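Local coordinates for LPXTG cell wall surface protein (Streptococcus gordonii, PDB 4IGB), which is anchored in the streptococcal cell wall and probably acts as an adhesin, the chain here comprising its N-terminal N1 and N2 domains, at residues 81-86 against 115-120; 169-174 against 272-277. All blocks are in the same frame, centred on the assembly; numbering follows the deposited sequence.

Contact 1 (81-86 against 115-120)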
ATOM      1  N   LYS B  81     -26.887 -11.351  25.077  1.00 35.35           N
ATOM      2  CA  LYS B  81     -26.123 -12.476  24.574  1.00 34.99           C
ATOM      3  C   LYS B  81     -26.467 -12.690  23.107  1.00 39.20           C
ATOM      4  O   LYS B  81     -27.191 -13.611  22.735  1.00 31.75           O
ATOM      5  CB  LYS B  81     -26.350 -13.716  25.442  1.00 43.93           C
ATOM      6  CG  LYS B  81     -25.766 -13.540  26.849  1.00 44.12           C
ATOM      7  CD  LYS B  81     -26.474 -14.389  27.891  1.00 56.55           C
ATOM      8  CE  LYS B  81     -25.958 -14.059  29.285  1.00 54.42           C
ATOM      9  NZ  LYS B  81     -25.962 -12.582  29.542  1.00 45.25           N
ATOM     10  N   GLN B  82     -25.938 -11.799  22.279  1.00 28.49           N
ATOM     11  CA  GLN B  82     -26.223 -11.813  20.862  1.00 31.54           C
ATOM     12  C   GLN B  82     -25.224 -10.920  20.148  1.00 30.01           C
ATOM     13  O   GLN B  82     -24.405 -10.255  20.785  1.00 23.93           O
ATOM     14  CB  GLN B  82     -27.644 -11.317  20.608  1.00 33.49           C
ATOM     15  CG  GLN B  82     -27.888  -9.891  21.065  1.00 36.27           C
ATOM     16  CD  GLN B  82     -29.361  -9.538  21.073  1.00 52.99           C
ATOM     17  OE1 GLN B  82     -30.217 -10.415  21.202  1.00 58.21           O
ATOM     18  NE2 GLN B  82     -29.665  -8.253  20.933  1.00 52.73           N
ATOM     19  N   ASP B  83     -25.284 -10.914  18.824  1.00 19.14           N
ATOM     20  CA  ASP B  83     -24.361 -10.105  18.047  1.00 27.10           C
ATOM     21  C   ASP B  83     -24.493  -8.647  18.438  1.00 29.33           C
ATOM     22  O   ASP B  83     -25.584  -8.168  18.738  1.00 27.81           O
ATOM     23  CB  ASP B  83     -24.616 -10.287  16.554  1.00 24.75           C
ATOM     24  CG  ASP B  83     -24.307 -11.693  16.088  1.00 31.08           C
ATOM     25  OD1 ASP B  83     -23.809 -12.494  16.910  1.00 30.64           O
ATOM     26  OD2 ASP B  83     -24.550 -12.000  14.900  1.00 35.39           O
ATOM     27  N   GLN B  84     -23.370  -7.944  18.469  1.00 26.15           N
ATOM     28  CA  GLN B  84     -23.393  -6.518  18.753  1.00 25.57           C
ATOM     29  C   GLN B  84     -22.548  -5.756  17.735  1.00 28.66           C
ATOM     30  O   GLN B  84     -21.402  -6.108  17.482  1.00 29.63           O
ATOM     31  CB  GLN B  84     -22.956  -6.238  20.194  1.00 26.37           C
ATOM     32  CG  GLN B  84     -23.877  -6.893  21.214  1.00 30.18           C
ATOM     33  CD  GLN B  84     -23.459  -6.664  22.650  1.00 28.06           C
ATOM     34  OE1 GLN B  84     -23.667  -7.525  23.507  1.00 38.88           O
ATOM     35  NE2 GLN B  84     -22.889  -5.503  22.928  1.00 18.56           N
ATOM     36  N   VAL B  85     -23.145  -4.718  17.155  1.00 25.20           N
ATOM     37  CA  VAL B  85     -22.553  -3.976  16.053  1.00 28.65           C
ATOM     38  C   VAL B  85     -22.069  -2.605  16.507  1.00 25.68           C
ATOM     39  O   VAL B  85     -22.804  -1.854  17.143  1.00 26.16           O
ATOM     40  CB  VAL B  85     -23.575  -3.767  14.922  1.00 28.28           C
ATOM     41  CG1 VAL B  85     -22.961  -2.954  13.793  1.00 25.36           C
ATOM     42  CG2 VAL B  85     -24.088  -5.105  14.415  1.00 27.02           C
ATOM     43  N   PHE B  86     -20.829  -2.283  16.164  1.00 18.26           N
ATOM     44  CA  PHE B  86     -20.242  -0.999  16.517  1.00 16.94           C
ATOM     45  C   PHE B  86     -19.832  -0.263  15.235  1.00 22.39           C
ATOM     46  O   PHE B  86     -18.831  -0.617  14.584  1.00 14.27           O
ATOM     47  CB  PHE B  86     -19.056  -1.207  17.482  1.00 17.80           C
ATOM     48  CG  PHE B  86     -19.429  -1.953  18.739  1.00 19.72           C
ATOM     49  CD1 PHE B  86     -19.448  -3.334  18.759  1.00 19.82           C
ATOM     50  CD2 PHE B  86     -19.819  -1.267  19.886  1.00 26.29           C
ATOM     51  CE1 PHE B  86     -19.820  -4.022  19.907  1.00 24.11           C
ATOM     52  CE2 PHE B  86     -20.203  -1.951  21.041  1.00 22.20           C
ATOM     53  CZ  PHE B  86     -20.192  -3.332  21.048  1.00 26.35           C
ATOM     54  N   THR B 115     -18.104  -5.764  14.062  1.00 19.05           N
ATOM     55  CA  THR B 115     -19.242  -6.543  14.526  1.00 23.49           C
ATOM     56  C   THR B 115     -18.740  -7.674  15.422  1.00 26.13           C
ATOM     57  O   THR B 115     -17.889  -8.473  15.015  1.00 23.46           O
ATOM     58  CB  THR B 115     -20.017  -7.173  13.340  1.00 28.69           C
ATOM     59  OG1 THR B 115     -20.410  -6.153  12.410  1.00 28.27           O
ATOM     60  CG2 THR B 115     -21.253  -7.920  13.849  1.00 27.43           C
ATOM     61  N   LEU B 116     -19.271  -7.723  16.638  1.00 19.45           N
ATOM     62  CA  LEU B 116     -18.998  -8.805  17.581  1.00 22.83           C
ATOM     63  C   LEU B 116     -20.052  -9.885  17.396  1.00 28.16           C
ATOM     64  O   LEU B 116     -21.239  -9.644  17.630  1.00 24.12           O
ATOM     65  CB  LEU B 116     -19.052  -8.276  19.026  1.00 22.19           C
ATOM     66  CG  LEU B 116     -17.771  -7.729  19.678  1.00 33.91           C
ATOM     67  CD1 LEU B 116     -16.829  -7.064  18.695  1.00 25.35           C
ATOM     68  CD2 LEU B 116     -18.092  -6.785  20.833  1.00 27.49           C
ATOM     69  N   HIS B 117     -19.619 -11.064  16.966  1.00 25.04           N
ATOM     70  CA  HIS B 117     -20.500 -12.214  16.813  1.00 21.31           C
ATOM     71  C   HIS B 117     -20.468 -13.074  18.069  1.00 27.13           C
ATOM     72  O   HIS B 117     -19.468 -13.729  18.366  1.00 24.65           O
ATOM     73  CB  HIS B 117     -20.092 -13.056  15.594  1.00 24.91           C
ATOM     74  CG  HIS B 117     -20.328 -12.371  14.282  1.00 35.68           C
ATOM     75  ND1 HIS B 117     -21.498 -12.515  13.565  1.00 36.78           N
ATOM     76  CD2 HIS B 117     -19.554 -11.518  13.569  1.00 28.55           C
ATOM     77  CE1 HIS B 117     -21.429 -11.791  12.462  1.00 31.09           C
ATOM     78  NE2 HIS B 117     -20.261 -11.174  12.442  1.00 30.94           N
ATOM     79  N   TYR B 118     -21.567 -13.060  18.813  1.00 28.50           N
ATOM     80  CA  TYR B 118     -21.679 -13.867  20.024  1.00 27.87           C
ATOM     81  C   TYR B 118     -21.450 -15.358  19.724  1.00 26.08           C
ATOM     82  O   TYR B 118     -22.037 -15.913  18.792  1.00 29.35           O
ATOM     83  CB  TYR B 118     -23.045 -13.646  20.677  1.00 28.52           C
ATOM     84  CG  TYR B 118     -23.170 -14.275  22.047  1.00 36.13           C
ATOM     85  CD1 TYR B 118     -22.359 -13.852  23.101  1.00 33.66           C
ATOM     86  CD2 TYR B 118     -24.098 -15.280  22.293  1.00 33.19           C
ATOM     87  CE1 TYR B 118     -22.465 -14.413  24.359  1.00 36.50           C
ATOM     88  CE2 TYR B 118     -24.214 -15.849  23.556  1.00 33.38           C
ATOM     89  CZ  TYR B 118     -23.394 -15.409  24.580  1.00 36.37           C
ATOM     90  OH  TYR B 118     -23.494 -15.964  25.829  1.00 42.00           O
ATOM     91  N   LEU B 119     -20.586 -16.001  20.505  1.00 26.93           N
ATOM     92  CA  LEU B 119     -20.192 -17.380  20.230  1.00 24.44           C
ATOM     93  C   LEU B 119     -21.181 -18.441  20.738  1.00 30.66           C
ATOM     94  O   LEU B 119     -21.084 -19.601  20.366  1.00 34.24           O
ATOM     95  CB  LEU B 119     -18.806 -17.655  20.796  1.00 28.53           C
ATOM     96  CG  LEU B 119     -17.625 -17.228  19.925  1.00 30.83           C
ATOM     97  CD1 LEU B 119     -16.350 -17.250  20.748  1.00 29.74           C
ATOM     98  CD2 LEU B 119     -17.505 -18.135  18.703  1.00 20.97           C
ATOM     99  N   ASN B 120     -22.124 -18.051  21.586  1.00 30.22           N
ATOM    100  CA  ASN B 120     -23.131 -19.005  22.056  1.00 41.14           C
ATOM    101  C   ASN B 120     -22.539 -20.302  22.613  1.00 33.29           C
ATOM    102  O   ASN B 120     -22.891 -21.398  22.185  1.00 35.17           O
ATOM    103  CB  ASN B 120     -24.120 -19.327  20.934  1.00 40.49           C
ATOM    104  CG  ASN B 120     -25.266 -18.348  20.880  1.00 60.48           C
ATOM    105  OD1 ASN B 120     -25.398 -17.570  19.930  1.00 58.81           O
ATOM    106  ND2 ASN B 120     -26.108 -18.378  21.910  1.00 61.73           N
TER
HETATM  107  O   HOH W   1     -22.996 -14.637  13.966  1.00 46.55           O
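Lys81 lies alongside the Tyr118 side chain, its CB making a CH-pi contact over one face of the ring at 3.9 Å from the centroid. Its CG packs beside the phenol oxygen, 3.5 Å from Tyr118 OH. A chi1 of -171° sets Tyr118 CG anti to the backbone N, and the Gln82 backbone packs on Tyr118 CB. Asp83 then reaches across: with CG beside its own backbone N (chi1 -66°), OD1 accepts the amide N of Tyr118 at 3.0 Å. The bond is bent, 136° at the hydrogen, and enters on the anti side of OD1, out of the carboxylate plane. The other oxygen, OD2, accepts from a water that sits 2.6 Å from His117 ND1. Gln84 carries the regular antiparallel pairing, its N and O both bonded to Leu116, the N of Leu116 meeting Gln84 O at 2.8 Å. Val85 follows as a non-hydrogen-bonded pair with Thr115, their CG2 methyls 4.0 Å apart. On the same face as Gln84 and Leu116, Phe86 CE1 touches Leu116 CD2 at 3.4 Å, next to Leu74 of strand 68-75. At its open end the hairpin of strands 84-100 and 103-118 thus trades backbone pairing for side-chain bonding: the carboxylate takes up a main-chain N-H and, through water, approaches an imidazole whose ionisation it could favour.

Contact 2 (169-174 against 272-277)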
ATOM      1  N   ALA B 169     -15.521 -14.968  23.868  1.00 25.37           N
ATOM      2  CA  ALA B 169     -16.937 -14.630  24.021  1.00 20.86           C
ATOM      3  C   ALA B 169     -17.598 -14.236  22.693  1.00 30.56           C
ATOM      4  O   ALA B 169     -18.754 -14.586  22.428  1.00 26.66           O
ATOM      5  CB  ALA B 169     -17.101 -13.518  25.035  1.00 22.04           C
ATOM      6  N   PHE B 170     -16.870 -13.491  21.867  1.00 25.91           N
ATOM      7  CA  PHE B 170     -17.357 -13.118  20.539  1.00 21.72           C
ATOM      8  C   PHE B 170     -16.218 -13.297  19.550  1.00 25.43           C
ATOM      9  O   PHE B 170     -15.066 -13.017  19.882  1.00 20.97           O
ATOM     10  CB  PHE B 170     -17.759 -11.632  20.471  1.00 21.59           C
ATOM     11  CG  PHE B 170     -18.848 -11.220  21.429  1.00 24.60           C
ATOM     12  CD1 PHE B 170     -20.150 -11.068  20.992  1.00 22.56           C
ATOM     13  CD2 PHE B 170     -18.557 -10.931  22.744  1.00 20.17           C
ATOM     14  CE1 PHE B 170     -21.143 -10.673  21.850  1.00 25.21           C
ATOM     15  CE2 PHE B 170     -19.544 -10.535  23.609  1.00 33.21           C
ATOM     16  CZ  PHE B 170     -20.844 -10.410  23.164  1.00 28.22           C
ATOM     17  N   TRP B 171     -16.520 -13.725  18.327  1.00 18.94           N
ATOM     18  CA  TRP B 171     -15.541 -13.543  17.258  1.00 18.73           C
ATOM     19  C   TRP B 171     -15.837 -12.196  16.599  1.00 29.50           C
ATOM     20  O   TRP B 171     -16.951 -11.673  16.728  1.00 24.00           O
ATOM     21  CB  TRP B 171     -15.518 -14.704  16.250  1.00 16.95           C
ATOM     22  CG  TRP B 171     -16.819 -15.008  15.523  1.00 23.78           C
ATOM     23  CD1 TRP B 171     -17.864 -15.747  15.989  1.00 21.13           C
ATOM     24  CD2 TRP B 171     -17.170 -14.620  14.180  1.00 23.18           C
ATOM     25  NE1 TRP B 171     -18.851 -15.838  15.025  1.00 20.88           N
ATOM     26  CE2 TRP B 171     -18.449 -15.150  13.911  1.00 25.01           C
ATOM     27  CE3 TRP B 171     -16.531 -13.866  13.187  1.00 25.22           C
ATOM     28  CZ2 TRP B 171     -19.106 -14.942  12.696  1.00 26.95           C
ATOM     29  CZ3 TRP B 171     -17.180 -13.666  11.979  1.00 25.85           C
ATOM     30  CH2 TRP B 171     -18.454 -14.207  11.744  1.00 32.04           C
ATOM     31  N   ILE B 172     -14.846 -11.619  15.925  1.00 19.58           N
ATOM     32  CA  ILE B 172     -15.011 -10.273  15.410  1.00 20.72           C
ATOM     33  C   ILE B 172     -14.894 -10.217  13.892  1.00 22.21           C
ATOM     34  O   ILE B 172     -14.267 -11.073  13.263  1.00 22.25           O
ATOM     35  CB  ILE B 172     -14.000  -9.292  16.042  1.00 22.36           C
ATOM     36  CG1 ILE B 172     -12.585  -9.580  15.518  1.00 25.47           C
ATOM     37  CG2 ILE B 172     -14.079  -9.356  17.566  1.00 17.86           C
ATOM     38  CD1 ILE B 172     -11.516  -8.651  16.085  1.00 22.55           C
ATOM     39  N   ASP B 173     -15.514  -9.189  13.327  1.00 20.53           N
ATOM     40  CA  ASP B 173     -15.414  -8.876  11.919  1.00 25.34           C
ATOM     41  C   ASP B 173     -15.165  -7.377  11.841  1.00 23.30           C
ATOM     42  O   ASP B 173     -16.048  -6.577  12.138  1.00 19.58           O
ATOM     43  CB  ASP B 173     -16.702  -9.274  11.187  1.00 18.70           C
ATOM     44  CG  ASP B 173     -16.669  -8.933   9.695  1.00 25.05           C
ATOM     45  OD1 ASP B 173     -17.637  -9.280   8.986  1.00 32.11           O
ATOM     46  OD2 ASP B 173     -15.692  -8.318   9.225  1.00 22.29           O
ATOM     47  N   ALA B 174     -13.945  -7.005  11.484  1.00 20.85           N
ATOM     48  CA  ALA B 174     -13.585  -5.597  11.382  1.00 19.60           C
ATOM     49  C   ALA B 174     -13.517  -5.160   9.931  1.00 18.45           C
ATOM     50  O   ALA B 174     -12.779  -5.740   9.136  1.00 22.23           O
ATOM     51  CB  ALA B 174     -12.243  -5.332  12.082  1.00 20.17           C
ATOM     52  N   GLY B 272     -10.888  -6.150   5.383  1.00 14.97           N
ATOM     53  CA  GLY B 272     -11.611  -6.627   6.535  1.00 17.66           C
ATOM     54  C   GLY B 272     -10.828  -7.786   7.112  1.00 19.63           C
ATOM     55  O   GLY B 272      -9.919  -8.315   6.470  1.00 19.96           O
ATOM     56  N   TYR B 273     -11.166  -8.161   8.334  1.00 16.65           N
ATOM     57  CA  TYR B 273     -10.538  -9.287   8.994  1.00 18.14           C
ATOM     58  C   TYR B 273     -11.576  -9.894   9.897  1.00 20.06           C
ATOM     59  O   TYR B 273     -12.278  -9.168  10.608  1.00 24.27           O
ATOM     60  CB  TYR B 273      -9.360  -8.818   9.844  1.00 18.51           C
ATOM     61  CG  TYR B 273      -8.704  -9.925  10.661  1.00 20.31           C
ATOM     62  CD1 TYR B 273      -7.762 -10.776  10.087  1.00 19.35           C
ATOM     63  CD2 TYR B 273      -9.020 -10.109  12.006  1.00 19.26           C
ATOM     64  CE1 TYR B 273      -7.160 -11.791  10.827  1.00 19.18           C
ATOM     65  CE2 TYR B 273      -8.414 -11.116  12.758  1.00 23.82           C
ATOM     66  CZ  TYR B 273      -7.492 -11.957  12.160  1.00 25.99           C
ATOM     67  OH  TYR B 273      -6.890 -12.951  12.899  1.00 23.79           O
ATOM     68  N   SER B 274     -11.698 -11.213   9.878  1.00 19.31           N
ATOM     69  CA  SER B 274     -12.555 -11.862  10.867  1.00 20.37           C
ATOM     70  C   SER B 274     -11.788 -12.956  11.599  1.00 24.62           C
ATOM     71  O   SER B 274     -10.921 -13.616  11.018  1.00 23.01           O
ATOM     72  CB  SER B 274     -13.865 -12.379  10.258  1.00 14.22           C
ATOM     73  OG  SER B 274     -13.651 -13.441   9.351  1.00 23.01           O
ATOM     74  N   SER B 275     -12.107 -13.120  12.877  1.00 20.06           N
ATOM     75  CA  SER B 275     -11.327 -13.979  13.763  1.00 26.82           C
ATOM     76  C   SER B 275     -12.032 -15.285  14.050  1.00 21.11           C
ATOM     77  O   SER B 275     -13.180 -15.497  13.662  1.00 22.13           O
ATOM     78  CB  SER B 275     -11.060 -13.280  15.106  1.00 17.21           C
ATOM     79  OG  SER B 275     -12.245 -13.221  15.898  1.00 18.56           O
ATOM     80  N   THR B 276     -11.323 -16.157  14.749  1.00 27.22           N
ATOM     81  CA  THR B 276     -11.929 -17.316  15.378  1.00 23.20           C
ATOM     82  C   THR B 276     -12.314 -16.868  16.788  1.00 25.18           C
ATOM     83  O   THR B 276     -12.329 -15.670  17.086  1.00 21.17           O
ATOM     84  CB  THR B 276     -10.911 -18.446  15.463  1.00 17.74           C
ATOM     85  OG1 THR B 276      -9.822 -18.023  16.290  1.00 19.96           O
ATOM     86  CG2 THR B 276     -10.365 -18.755  14.076  1.00 18.34           C
ATOM     87  N   GLU B 277     -12.615 -17.816  17.662  1.00 19.66           N
ATOM     88  CA  GLU B 277     -12.941 -17.489  19.042  1.00 21.71           C
ATOM     89  C   GLU B 277     -11.741 -16.815  19.682  1.00 25.13           C
ATOM     90  O   GLU B 277     -11.878 -16.131  20.693  1.00 23.60           O
ATOM     91  CB  GLU B 277     -13.284 -18.752  19.834  1.00 20.56           C
ATOM     92  CG  GLU B 277     -12.105 -19.696  19.947  1.00 23.89           C
ATOM     93  CD  GLU B 277     -12.407 -20.955  20.753  1.00 36.07           C
ATOM     94  OE1 GLU B 277     -13.532 -21.097  21.278  1.00 28.43           O
ATOM     95  OE2 GLU B 277     -11.496 -21.804  20.854  1.00 42.92           O
TER
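Trp171 leans over the end of strand 268-274, where the chain runs on through Ser275 and Thr276. Its CB lies 3.4 Å from Thr276 O and also touches Ser275 O. A chi1 of 59° places CG between the backbone N and the carbonyl carbon; beyond it CE3 passes 3.8 Å from Ser275 O, and CZ3 meets Ser274 CB, which approaches the ring edge near its plane at 4.0 Å. The indole also stacks on His117 of the adjoining strand. Beside it, Ser275 OG takes the place of a backbone acceptor: it receives Ile172 N at 3.1 Å in a nearly straight bond (168°) and donates a hydrogen bond to Thr276 O at 2.7 Å, on a lone pair of that carbonyl. These two bonds fix the hydroxyl's direction, while Ser275 N returns a bond to Ile172 O. Further along, Asp173 and Ser274 form a non-hydrogen-bonded pair, and Ala174 and Tyr273 are joined by two backbone bonds, Ala174 N reaching Tyr273 O at 2.9 Å. The polar ends of Asp173 and Tyr273 look to Tyr212 and Glu209 respectively. Strands 170-182 and 268-274 are interior neighbours within the large antiparallel sheet of the N-terminal domain, and just beyond the end of the second the Ser275 hydroxyl carries their pairing on by accepting the amide of Ile172.

How the contacts relate
From the N terminus, contact 1 comes first: it closes the beta hairpin of strands 84-100 and 103-118 at its open end, a loop of 28 intervening residues that is nearly all strand. Contact 2 opens only after that loop is complete and spans 97 residues, bringing strand 268-274 back to strand 170-182, so the two are in series and neither nest nor cross. Their centres are 10 Å apart because strands 103-118 and 170-182 are direct neighbours, and this middle seam, with backbone bonding between His117 and Trp171, joins the two contacts. Four strands adjacent in the sheet, 84-100, 103-118, 170-182 and 268-274, are thereby tied together in the N-terminal domain.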